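Local atomic coordinates of probable Rab-related GTPase (Acanthamoeba polyphaga mimivirus, PDB entry 5XC5), a protein that binds GTP with a magnesium ion, belongs to the Rab family of small GTPases and may take part in protein transport. Residues I11-V16 with Y98-D103; W60-L65 with S70-Y75; V84-D87 with S93-D96. The protein carries 1 engineered substitution. All blocks are in the same frame, centred on the assembly; numbering follows the deposited sequence. Where two conformers were deposited one is given.

Interaction 1 (I11-V16 with Y98-D103). With GTP (guanosine-5'-triphosphate), chain B.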
loop_
_atom_site.group_PDB
_atom_site.type_symbol
_atom_site.label_atom_id
_atom_site.label_comp_id
_atom_site.label_asym_id
_atom_site.label_seq_id
_atom_site.Cartn_x
_atom_site.Cartn_y
_atom_site.Cartn_z
ATOM N N ILE A 11 0.943 -4.698 0.442
ATOM C CA ILE A 11 1.148 -5.630 1.542
ATOM C C ILE A 11 0.835 -4.916 2.852
ATOM O O ILE A 11 0.830 -3.686 2.925
ATOM C CB ILE A 11 2.568 -6.230 1.563
ATOM C CG1 ILE A 11 3.603 -5.146 1.859
ATOM C CG2 ILE A 11 2.896 -6.899 0.227
ATOM C CD1 ILE A 11 5.068 -5.647 1.826
ATOM N N GLY A 12 0.548 -5.699 3.877
ATOM C CA GLY A 12 0.152 -5.172 5.170
ATOM C C GLY A 12 -0.773 -6.150 5.858
ATOM O O GLY A 12 -1.295 -7.083 5.256
ATOM N N SER A 13 -0.953 -5.940 7.161
ATOM C CA SER A 13 -1.664 -6.922 7.961
ATOM C C SER A 13 -3.153 -6.931 7.620
ATOM O O SER A 13 -3.670 -6.046 6.941
ATOM C CB SER A 13 -1.413 -6.663 9.439
ATOM O OG SER A 13 -0.035 -6.894 9.674
ATOM N N SER A 14 -3.840 -7.975 8.073
ATOM C CA SER A 14 -5.230 -8.153 7.674
ATOM C C SER A 14 -6.110 -7.046 8.244
ATOM O O SER A 14 -5.941 -6.624 9.391
ATOM C CB SER A 14 -5.746 -9.513 8.136
ATOM O OG SER A 14 -7.114 -9.666 7.786
ATOM N N GLY A 15 -7.031 -6.555 7.421
ATOM C CA GLY A 15 -8.018 -5.598 7.859
ATOM C C GLY A 15 -7.619 -4.147 7.735
ATOM O O GLY A 15 -8.436 -3.278 8.046
ATOM N N VAL A 16 -6.404 -3.854 7.263
ATOM C CA VAL A 16 -5.919 -2.472 7.240
ATOM C C VAL A 16 -6.523 -1.648 6.111
ATOM O O VAL A 16 -6.403 -0.413 6.138
ATOM C CB VAL A 16 -4.381 -2.383 7.217
ATOM C CG1 VAL A 16 -3.779 -3.051 8.449
ATOM C CG2 VAL A 16 -3.817 -2.995 5.946
ATOM N N TYR A 98 7.357 -2.787 9.967
ATOM C CA TYR A 98 8.782 -3.084 9.911
ATOM C C TYR A 98 9.035 -4.447 9.290
ATOM O O TYR A 98 9.940 -4.601 8.464
ATOM C CB TYR A 98 9.442 -3.041 11.295
ATOM C CG TYR A 98 10.953 -3.221 11.170
ATOM C CD1 TYR A 98 11.534 -4.491 11.108
ATOM C CD2 TYR A 98 11.787 -2.123 11.051
ATOM C CE1 TYR A 98 12.911 -4.647 10.953
ATOM C CE2 TYR A 98 13.156 -2.266 10.914
ATOM C CZ TYR A 98 13.715 -3.520 10.866
ATOM O OH TYR A 98 15.082 -3.634 10.721
ATOM N N TYR A 99 8.256 -5.450 9.693
ATOM C CA TYR A 99 8.516 -6.813 9.252
ATOM C C TYR A 99 8.053 -7.050 7.830
ATOM O O TYR A 99 8.678 -7.826 7.097
ATOM C CB TYR A 99 7.920 -7.811 10.245
ATOM C CG TYR A 99 8.418 -7.531 11.644
ATOM C CD1 TYR A 99 9.689 -7.937 12.045
ATOM C CD2 TYR A 99 7.640 -6.814 12.549
ATOM C CE1 TYR A 99 10.156 -7.663 13.324
ATOM C CE2 TYR A 99 8.098 -6.539 13.827
ATOM C CZ TYR A 99 9.354 -6.962 14.207
ATOM O OH TYR A 99 9.812 -6.686 15.478
ATOM N N TRP A 100 6.999 -6.355 7.401
ATOM C CA TRP A 100 6.599 -6.422 5.999
ATOM C C TRP A 100 7.710 -5.906 5.093
ATOM O O TRP A 100 8.040 -6.530 4.076
ATOM C CB TRP A 100 5.322 -5.607 5.780
ATOM C CG TRP A 100 4.078 -6.290 6.250
ATOM C CD1 TRP A 100 3.264 -5.893 7.257
ATOM C CD2 TRP A 100 3.504 -7.477 5.704
ATOM N NE1 TRP A 100 2.216 -6.768 7.392
ATOM C CE2 TRP A 100 2.333 -7.748 6.447
ATOM C CE3 TRP A 100 3.865 -8.341 4.666
ATOM C CZ2 TRP A 100 1.521 -8.845 6.184
ATOM C CZ3 TRP A 100 3.056 -9.430 4.399
ATOM C CH2 TRP A 100 1.892 -9.667 5.154
ATOM N N ILE A 101 8.288 -4.751 5.447
ATOM C CA ILE A 101 9.355 -4.169 4.637
ATOM C C ILE A 101 10.594 -5.049 4.685
ATOM O O ILE A 101 11.238 -5.296 3.658
ATOM C CB ILE A 101 9.637 -2.730 5.099
ATOM C CG1 ILE A 101 8.454 -1.819 4.763
ATOM C CG2 ILE A 101 10.903 -2.195 4.464
ATOM C CD1 ILE A 101 8.616 -0.401 5.297
ATOM N N ASN A 102 10.922 -5.560 5.870
ATOM C CA ASN A 102 12.071 -6.447 6.009
ATOM C C ASN A 102 11.916 -7.679 5.132
ATOM O O ASN A 102 12.854 -8.078 4.433
ATOM C CB ASN A 102 12.226 -6.857 7.469
ATOM C CG ASN A 102 13.313 -7.883 7.663
ATOM O OD1 ASN A 102 14.500 -7.552 7.633
ATOM N ND2 ASN A 102 12.919 -9.142 7.854
ATOM N N ASP A 103 10.728 -8.283 5.140
ATOM C CA ASP A 103 10.491 -9.496 4.365
ATOM C C ASP A 103 10.521 -9.218 2.872
ATOM O O ASP A 103 11.071 -10.009 2.098
ATOM C CB ASP A 103 9.147 -10.094 4.767
ATOM C CG ASP A 103 9.205 -10.776 6.108
ATOM O OD1 ASP A 103 10.286 -10.746 6.734
ATOM O OD2 ASP A 103 8.174 -11.333 6.537
HETATM P PG GTP B . -6.961 -8.545 4.103
HETATM O O1G GTP B . -7.327 -8.843 2.662
HETATM O O2G GTP B . -7.635 -9.483 5.060
HETATM O O3G GTP B . -5.465 -8.485 4.318
HETATM O O3B GTP B . -7.565 -7.085 4.546
HETATM P PB GTP B . -7.468 -5.690 3.724
HETATM O O1B GTP B . -7.591 -5.930 2.232
HETATM O O2B GTP B . -6.229 -4.944 4.132
HETATM O O3A GTP B . -8.675 -4.793 4.315
HETATM P PA GTP B . -10.124 -4.563 3.613
HETATM O O1A GTP B . -9.993 -3.629 2.405
HETATM O O2A GTP B . -10.815 -5.920 3.364
HETATM O "O5'" GTP B . -10.873 -3.719 4.782
HETATM C "C5'" GTP B . -11.135 -4.289 6.048
HETATM C "C4'" GTP B . -12.271 -3.523 6.724
HETATM O "O4'" GTP B . -11.800 -2.212 7.000
HETATM C "C3'" GTP B . -13.510 -3.378 5.861
HETATM O "O3'" GTP B . -14.675 -3.497 6.666
HETATM C "C2'" GTP B . -13.409 -1.963 5.334
HETATM O "O2'" GTP B . -14.667 -1.394 5.049
HETATM C "C1'" GTP B . -12.693 -1.253 6.465
HETATM N N9 GTP B . -11.934 -0.117 5.925
HETATM C C8 GTP B . -11.107 -0.103 4.832
HETATM N N7 GTP B . -10.595 1.136 4.682
HETATM C C5 GTP B . -11.097 1.917 5.673
HETATM C C6 GTP B . -10.915 3.256 6.002
HETATM O O6 GTP B . -10.183 4.032 5.363
HETATM N N1 GTP B . -11.601 3.728 7.097
HETATM C C2 GTP B . -12.423 2.927 7.861
HETATM N N2 GTP B . -13.041 3.466 8.906
HETATM N N3 GTP B . -12.604 1.599 7.550
HETATM C C4 GTP B . -11.940 1.132 6.460
#
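Trp100, on helix 91-107, lays its indole against the start of the phosphate-binding loop at Gly12 and shows how one flat side chain can serve a loop by both face and edge. Trp100 CG stands beside its own backbone N, anti to the carbonyl carbon (chi1 -77°), and the ring reaches across to Gly12, whose CA sits 3.7 Å from the centroid of the five-membered ring, a CH-pi contact over the face. At the edge, Trp100 NE1 donates to Ser13 OG at 3.2 Å, nearly straight at 170° and lying in the ring plane, which, with Gly12 on the face, limits the rotation of the indole. The same hydroxyl is hydrogen-bonded to Asp96 OD2, one turn earlier on the helix. Ile11 slides past the tryptophan in the opposite direction, its CD1 4.0 Å from Trp100 CB. Beyond Gly12, Ser13 to Val16 form a type II turn, where Ser14 OG gives a 2.8 Å hydrogen bond to GTP O2G and Gly15 N one of 3.0 Å to GTP O3B. This is the strand-to-loop passage of a P-loop, with strand 81-87 beside Ile11 and the short helix 69-72 packed on Trp100 through Arg69 and Thr72.

Interaction 2 (W60-L65 with S70-Y75). Engineered in segment 60-65: Leu65 (natural residue Gln). With GTP (guanosine-5'-triphosphate), chain B.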
loop_
_atom_site.group_PDB
_atom_site.type_symbol
_atom_site.label_atom_id
_atom_site.label_comp_id
_atom_site.label_asym_id
_atom_site.label_seq_id
_atom_site.Cartn_x
_atom_site.Cartn_y
_atom_site.Cartn_z
ATOM N N TRP A 60 -0.923 -6.022 -7.676
ATOM C CA TRP A 60 -1.276 -7.241 -6.961
ATOM C C TRP A 60 -1.684 -6.865 -5.541
ATOM O O TRP A 60 -0.900 -6.249 -4.804
ATOM C CB TRP A 60 -0.102 -8.221 -6.936
ATOM C CG TRP A 60 0.128 -8.943 -8.236
ATOM C CD1 TRP A 60 1.046 -8.633 -9.194
ATOM C CD2 TRP A 60 -0.566 -10.104 -8.701
ATOM N NE1 TRP A 60 0.963 -9.533 -10.239
ATOM C CE2 TRP A 60 -0.023 -10.440 -9.962
ATOM C CE3 TRP A 60 -1.608 -10.878 -8.187
ATOM C CZ2 TRP A 60 -0.477 -11.531 -10.705
ATOM C CZ3 TRP A 60 -2.065 -11.960 -8.930
ATOM C CH2 TRP A 60 -1.500 -12.274 -10.175
ATOM N N ASP A 61 -2.907 -7.227 -5.172
ATOM C CA ASP A 61 -3.470 -7.006 -3.847
ATOM C C ASP A 61 -3.338 -8.318 -3.078
ATOM O O ASP A 61 -3.909 -9.332 -3.486
ATOM C CB ASP A 61 -4.944 -6.635 -4.030
ATOM C CG ASP A 61 -5.676 -6.442 -2.719
ATOM O OD1 ASP A 61 -5.005 -6.190 -1.694
ATOM O OD2 ASP A 61 -6.929 -6.542 -2.721
ATOM N N THR A 62 -2.562 -8.317 -1.995
ATOM C CA THR A 62 -2.165 -9.561 -1.338
ATOM C C THR A 62 -2.863 -9.740 0.005
ATOM O O THR A 62 -3.451 -8.813 0.562
ATOM C CB THR A 62 -0.642 -9.634 -1.135
ATOM O OG1 THR A 62 -0.240 -8.673 -0.151
ATOM C CG2 THR A 62 0.104 -9.362 -2.418
ATOM N N ALA A 63 -2.768 -10.959 0.529
ATOM C CA ALA A 63 -3.372 -11.309 1.810
ATOM C C ALA A 63 -2.538 -10.806 2.983
ATOM O O ALA A 63 -1.313 -10.980 3.020
ATOM C CB ALA A 63 -3.474 -12.830 1.926
ATOM N N GLY A 64 -3.228 -10.239 3.976
ATOM C CA GLY A 64 -2.618 -9.890 5.243
ATOM C C GLY A 64 -2.803 -10.909 6.354
ATOM O O GLY A 64 -2.094 -10.843 7.361
ATOM N N LEU A 65 -3.731 -11.853 6.192
ATOM C CA LEU A 65 -3.941 -12.867 7.222
ATOM C C LEU A 65 -2.688 -13.709 7.396
ATOM O O LEU A 65 -2.059 -14.135 6.424
ATOM C CB LEU A 65 -5.118 -13.764 6.856
ATOM C CG LEU A 65 -6.498 -13.136 7.082
ATOM C CD1 LEU A 65 -7.525 -13.973 6.367
ATOM C CD2 LEU A 65 -6.842 -13.012 8.556
ATOM N N SER A 70 2.401 -17.357 3.312
ATOM C CA SER A 70 3.195 -18.107 2.346
ATOM C C SER A 70 2.660 -17.977 0.928
ATOM O O SER A 70 3.370 -18.348 -0.009
ATOM C CB SER A 70 3.375 -19.572 2.760
ATOM O OG SER A 70 2.168 -20.290 2.629
ATOM N N ILE A 71 1.444 -17.452 0.751
ATOM C CA ILE A 71 0.981 -17.032 -0.569
ATOM C C ILE A 71 1.548 -15.667 -0.914
ATOM O O ILE A 71 2.134 -15.468 -1.985
ATOM C CB ILE A 71 -0.559 -16.985 -0.632
ATOM C CG1 ILE A 71 -1.185 -18.335 -0.295
ATOM C CG2 ILE A 71 -1.006 -16.500 -2.019
ATOM C CD1 ILE A 71 -2.715 -18.290 -0.241
ATOM N N THR A 72 1.378 -14.708 -0.008
ATOM C CA THR A 72 1.796 -13.335 -0.259
ATOM C C THR A 72 3.276 -13.252 -0.594
ATOM O O THR A 72 3.676 -12.469 -1.465
ATOM C CB THR A 72 1.441 -12.492 0.967
ATOM O OG1 THR A 72 0.011 -12.433 1.064
ATOM C CG2 THR A 72 2.019 -11.087 0.866
ATOM N N LYS A 73 4.093 -14.077 0.062
ATOM C CA LYS A 73 5.532 -14.081 -0.164
ATOM C C LYS A 73 5.875 -14.335 -1.627
ATOM O O LYS A 73 6.876 -13.813 -2.124
ATOM C CB LYS A 73 6.158 -15.154 0.733
ATOM C CG LYS A 73 7.641 -15.401 0.515
ATOM C CD LYS A 73 8.216 -16.362 1.568
ATOM C CE LYS A 73 8.338 -15.705 2.938
ATOM N NZ LYS A 73 8.715 -16.660 4.029
ATOM N N MET A 74 5.050 -15.108 -2.336
ATOM C CA MET A 74 5.345 -15.461 -3.723
ATOM C C MET A 74 5.127 -14.312 -4.688
ATOM O O MET A 74 5.420 -14.467 -5.881
ATOM C CB MET A 74 4.507 -16.676 -4.130
ATOM C CG MET A 74 4.825 -17.932 -3.323
ATOM S SD MET A 74 6.563 -18.417 -3.450
ATOM C CE MET A 74 6.656 -18.828 -5.179
ATOM N N TYR A 75 4.647 -13.167 -4.210
ATOM C CA TYR A 75 4.381 -12.009 -5.050
ATOM C C TYR A 75 5.392 -10.889 -4.857
ATOM O O TYR A 75 5.303 -9.868 -5.552
ATOM C CB TYR A 75 2.932 -11.535 -4.848
ATOM C CG TYR A 75 1.986 -12.576 -5.381
ATOM C CD1 TYR A 75 1.539 -13.614 -4.573
ATOM C CD2 TYR A 75 1.601 -12.572 -6.718
ATOM C CE1 TYR A 75 0.708 -14.604 -5.072
ATOM C CE2 TYR A 75 0.774 -13.559 -7.228
ATOM C CZ TYR A 75 0.326 -14.569 -6.400
ATOM O OH TYR A 75 -0.498 -15.552 -6.904
HETATM P PG GTP B . -6.961 -8.545 4.103
HETATM O O1G GTP B . -7.327 -8.843 2.662
HETATM O O2G GTP B . -7.635 -9.483 5.060
HETATM O O3G GTP B . -5.465 -8.485 4.318
HETATM O O3B GTP B . -7.565 -7.085 4.546
HETATM P PB GTP B . -7.468 -5.690 3.724
HETATM O O1B GTP B . -7.591 -5.930 2.232
HETATM O O2B GTP B . -6.229 -4.944 4.132
HETATM O O3A GTP B . -8.675 -4.793 4.315
HETATM P PA GTP B . -10.124 -4.563 3.613
HETATM O O1A GTP B . -9.993 -3.629 2.405
HETATM O O2A GTP B . -10.815 -5.920 3.364
HETATM O "O5'" GTP B . -10.873 -3.719 4.782
HETATM C "C5'" GTP B . -11.135 -4.289 6.048
HETATM C "C4'" GTP B . -12.271 -3.523 6.724
HETATM O "O4'" GTP B . -11.800 -2.212 7.000
HETATM C "C3'" GTP B . -13.510 -3.378 5.861
HETATM O "O3'" GTP B . -14.675 -3.497 6.666
HETATM C "C2'" GTP B . -13.409 -1.963 5.334
HETATM O "O2'" GTP B . -14.667 -1.394 5.049
HETATM C "C1'" GTP B . -12.693 -1.253 6.465
HETATM N N9 GTP B . -11.934 -0.117 5.925
HETATM C C8 GTP B . -11.107 -0.103 4.832
HETATM N N7 GTP B . -10.595 1.136 4.682
HETATM C C5 GTP B . -11.097 1.917 5.673
HETATM C C6 GTP B . -10.915 3.256 6.002
HETATM O O6 GTP B . -10.183 4.032 5.363
HETATM N N1 GTP B . -11.601 3.728 7.097
HETATM C C2 GTP B . -12.423 2.927 7.861
HETATM N N2 GTP B . -13.041 3.466 8.906
HETATM N N3 GTP B . -12.604 1.599 7.550
HETATM C C4 GTP B . -11.940 1.132 6.460
HETATM O O HOH W 1 -1.808 -13.174 -1.173
#
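Thr72 turns OG1 beside its own backbone N (chi1 -67°) and sends CG2 anti to that nitrogen, thereby presenting a polar branch to Ala63 and an apolar one to Thr62. In Trp60 and Tyr75 alike, the ring is swung to the side of the backbone N, anti to the carbonyl carbon, and the two side chains cross at about a right angle.

Thr72 OG1 donates to Ala63 O at 2.8 Å, in the carbonyl plane and on a lone pair. A water completes a small bridge, accepting from Ala63 N at 3.0 Å and donating to Thr72 OG1, also at 3.0 Å. Both polar backbone atoms of Ala63 are thus engaged on the Thr72 side. The apolar branch, Thr72 CG2, rests 3.5 Å from Thr62 OG1, a hydroxyl whose hydrogen bond goes to Leu10 O on strand 6-12. Farther along, Tyr75 CE2 lies over one face of the Trp60 indole, toward its rim and 3.7 Å from Trp60 CZ3; the six-membered rings are oblique, with planes at 41°.

The sequence Asp-Thr-Ala-Gly of residues 61-64 is the DTAG-type motif that opens switch II in Rab proteins, and here Gly64 N donates to GTP O3G at 2.9 Å. Leu65, which follows, is an engineered replacement of the natural glutamine. The segment that binds the gamma-phosphate through Gly64, and in relatives responds to it, is tied one residue earlier to the end of helix 69-72. Around the contact, Trp60 packs on Lys7 and Ile9 of strand 6-12 and its ring meets that of Phe42 on strand 41-48, whereas Phe68, just before helix 69-72, touches Ala63.

Interaction 3 (V84-D87 with S93-D96)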
loop_
_atom_site.group_PDB
_atom_site.type_symbol
_atom_site.label_atom_id
_atom_site.label_comp_id
_atom_site.label_asym_id
_atom_site.label_seq_id
_atom_site.Cartn_x
_atom_site.Cartn_y
_atom_site.Cartn_z
ATOM N N VAL A 84 2.867 -0.305 1.590
ATOM C CA VAL A 84 2.764 -1.046 2.845
ATOM C C VAL A 84 1.734 -0.335 3.711
ATOM O O VAL A 84 1.981 0.770 4.203
ATOM C CB VAL A 84 4.112 -1.148 3.569
ATOM C CG1 VAL A 84 3.983 -2.060 4.791
ATOM C CG2 VAL A 84 5.178 -1.691 2.626
ATOM N N VAL A 85 0.576 -0.968 3.903
ATOM C CA VAL A 85 -0.581 -0.323 4.510
ATOM C C VAL A 85 -0.716 -0.756 5.963
ATOM O O VAL A 85 -0.488 -1.924 6.300
ATOM C CB VAL A 85 -1.845 -0.664 3.697
ATOM C CG1 VAL A 85 -3.038 0.130 4.197
ATOM C CG2 VAL A 85 -1.604 -0.400 2.208
ATOM N N PHE A 86 -1.084 0.192 6.827
ATOM C CA PHE A 86 -1.485 -0.130 8.193
ATOM C C PHE A 86 -2.683 0.732 8.583
ATOM O O PHE A 86 -3.058 1.673 7.886
ATOM C CB PHE A 86 -0.320 0.000 9.188
ATOM C CG PHE A 86 0.025 1.424 9.536
ATOM C CD1 PHE A 86 0.913 2.145 8.745
ATOM C CD2 PHE A 86 -0.517 2.036 10.666
ATOM C CE1 PHE A 86 1.247 3.442 9.060
ATOM C CE2 PHE A 86 -0.187 3.349 10.977
ATOM C CZ PHE A 86 0.690 4.050 10.160
ATOM N N ASP A 87 -3.276 0.398 9.725
ATOM C CA ASP A 87 -4.479 1.055 10.241
ATOM C C ASP A 87 -4.038 1.891 11.436
ATOM O O ASP A 87 -3.430 1.355 12.367
ATOM C CB ASP A 87 -5.451 -0.063 10.648
ATOM C CG ASP A 87 -6.692 0.394 11.416
ATOM O OD1 ASP A 87 -6.785 1.536 11.907
ATOM O OD2 ASP A 87 -7.587 -0.475 11.552
ATOM N N SER A 93 -0.779 -3.534 13.706
ATOM C CA SER A 93 -0.609 -3.388 12.263
ATOM C C SER A 93 0.520 -2.414 11.938
ATOM O O SER A 93 1.253 -2.607 10.955
ATOM C CB SER A 93 -1.932 -2.997 11.585
ATOM O OG SER A 93 -2.216 -1.608 11.662
ATOM N N PHE A 94 0.684 -1.374 12.758
ATOM C CA PHE A 94 1.818 -0.472 12.577
ATOM C C PHE A 94 3.136 -1.157 12.929
ATOM O O PHE A 94 4.114 -1.059 12.182
ATOM C CB PHE A 94 1.643 0.815 13.385
ATOM C CG PHE A 94 2.840 1.704 13.330
ATOM C CD1 PHE A 94 3.144 2.408 12.174
ATOM C CD2 PHE A 94 3.681 1.814 14.425
ATOM C CE1 PHE A 94 4.267 3.209 12.107
ATOM C CE2 PHE A 94 4.805 2.625 14.372
ATOM C CZ PHE A 94 5.100 3.322 13.216
ATOM N N ASP A 95 3.192 -1.852 14.068
ATOM C CA ASP A 95 4.420 -2.561 14.404
ATOM C C ASP A 95 4.787 -3.577 13.325
ATOM O O ASP A 95 5.975 -3.792 13.052
ATOM C CB ASP A 95 4.303 -3.224 15.782
ATOM C CG ASP A 95 4.092 -2.219 16.908
ATOM O OD1 ASP A 95 4.536 -1.058 16.792
ATOM O OD2 ASP A 95 3.486 -2.599 17.934
ATOM N N ASP A 96 3.782 -4.173 12.671
ATOM C CA ASP A 96 4.013 -5.134 11.597
ATOM C C ASP A 96 4.688 -4.515 10.370
ATOM O O ASP A 96 5.307 -5.251 9.594
ATOM C CB ASP A 96 2.688 -5.761 11.148
ATOM C CG ASP A 96 2.062 -6.660 12.196
ATOM O OD1 ASP A 96 2.750 -7.070 13.159
ATOM O OD2 ASP A 96 0.862 -6.975 12.039
HETATM O O HOH W 2 0.336 -3.640 8.368
#
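Ser93 and Phe94, adjacent on helix 91-107, meet Phe86 and Asp87 at the end of strand 81-87 in two different ways, one polar and one aromatic. Ser93 comes first. Its hydroxyl lies between the backbone N and the carbonyl carbon, a rotation that turns OG toward the strand, where it accepts a hydrogen bond from Asp87 N at 3.0 Å and 168°. Ser93 OG also pairs with Asp90 O in the turn before, so the hydroxyl links strand, turn and helix. It lies near the plane of the Phe86 ring, 3.5 Å from Phe86 CB. The carbonyl of Ser93 is used as well: one water donates to Ser93 O at 2.9 Å and to Val85 O at 2.8 Å, bridging the helix and strand backbones.

Phe94 follows with CG anti to its backbone N (chi1 174°), which lays its side chain beside that of Phe86, both pointing the same way. Phe94 CD1 stands over the centre of the Phe86 face, 3.6 Å from Phe86 CZ: the edge of Phe94 meets the face of Phe86, with centroids 5.0 Å apart and planes at 61°. Val130 and Ile135 touch both rings.

The contact closes the first half of a beta-alpha-beta crossover, 81-87 to 113-119. Chemically it couples an apolar ring pair to a polar end: Ser93 satisfies the last strand amide, the water joins two carbonyls that could not bond to each other, and Asp87 turns its carboxylate to Thr89, with a long, weak ion pair to Lys120, a probable GTP-site residue.

How the interactions relate
The three contacts lie along neighbouring strands of one Ras-like sheet, in which 54-61, 6-12 and 81-87 run side by side. Interactions 1 and 3, with centres about 6 Å apart, share helix 91-107 and meet through Ile11 O and Val85 N; interactions 1 and 2, centres about 10 Å apart, touch where Trp100 meets Thr72 and Ile11 meets Thr62. Interactions 2 and 3 do not touch, with centres about 15 Å and nearest atoms about 7 Å apart. Along the chain, 2 and then 3 fall in series inside the long loop closed by 1. Spatially, the phosphate-binding loop is backed by helix 91-107 and flanked by 60-65, and both interactions 1 and 2 bear on GTP.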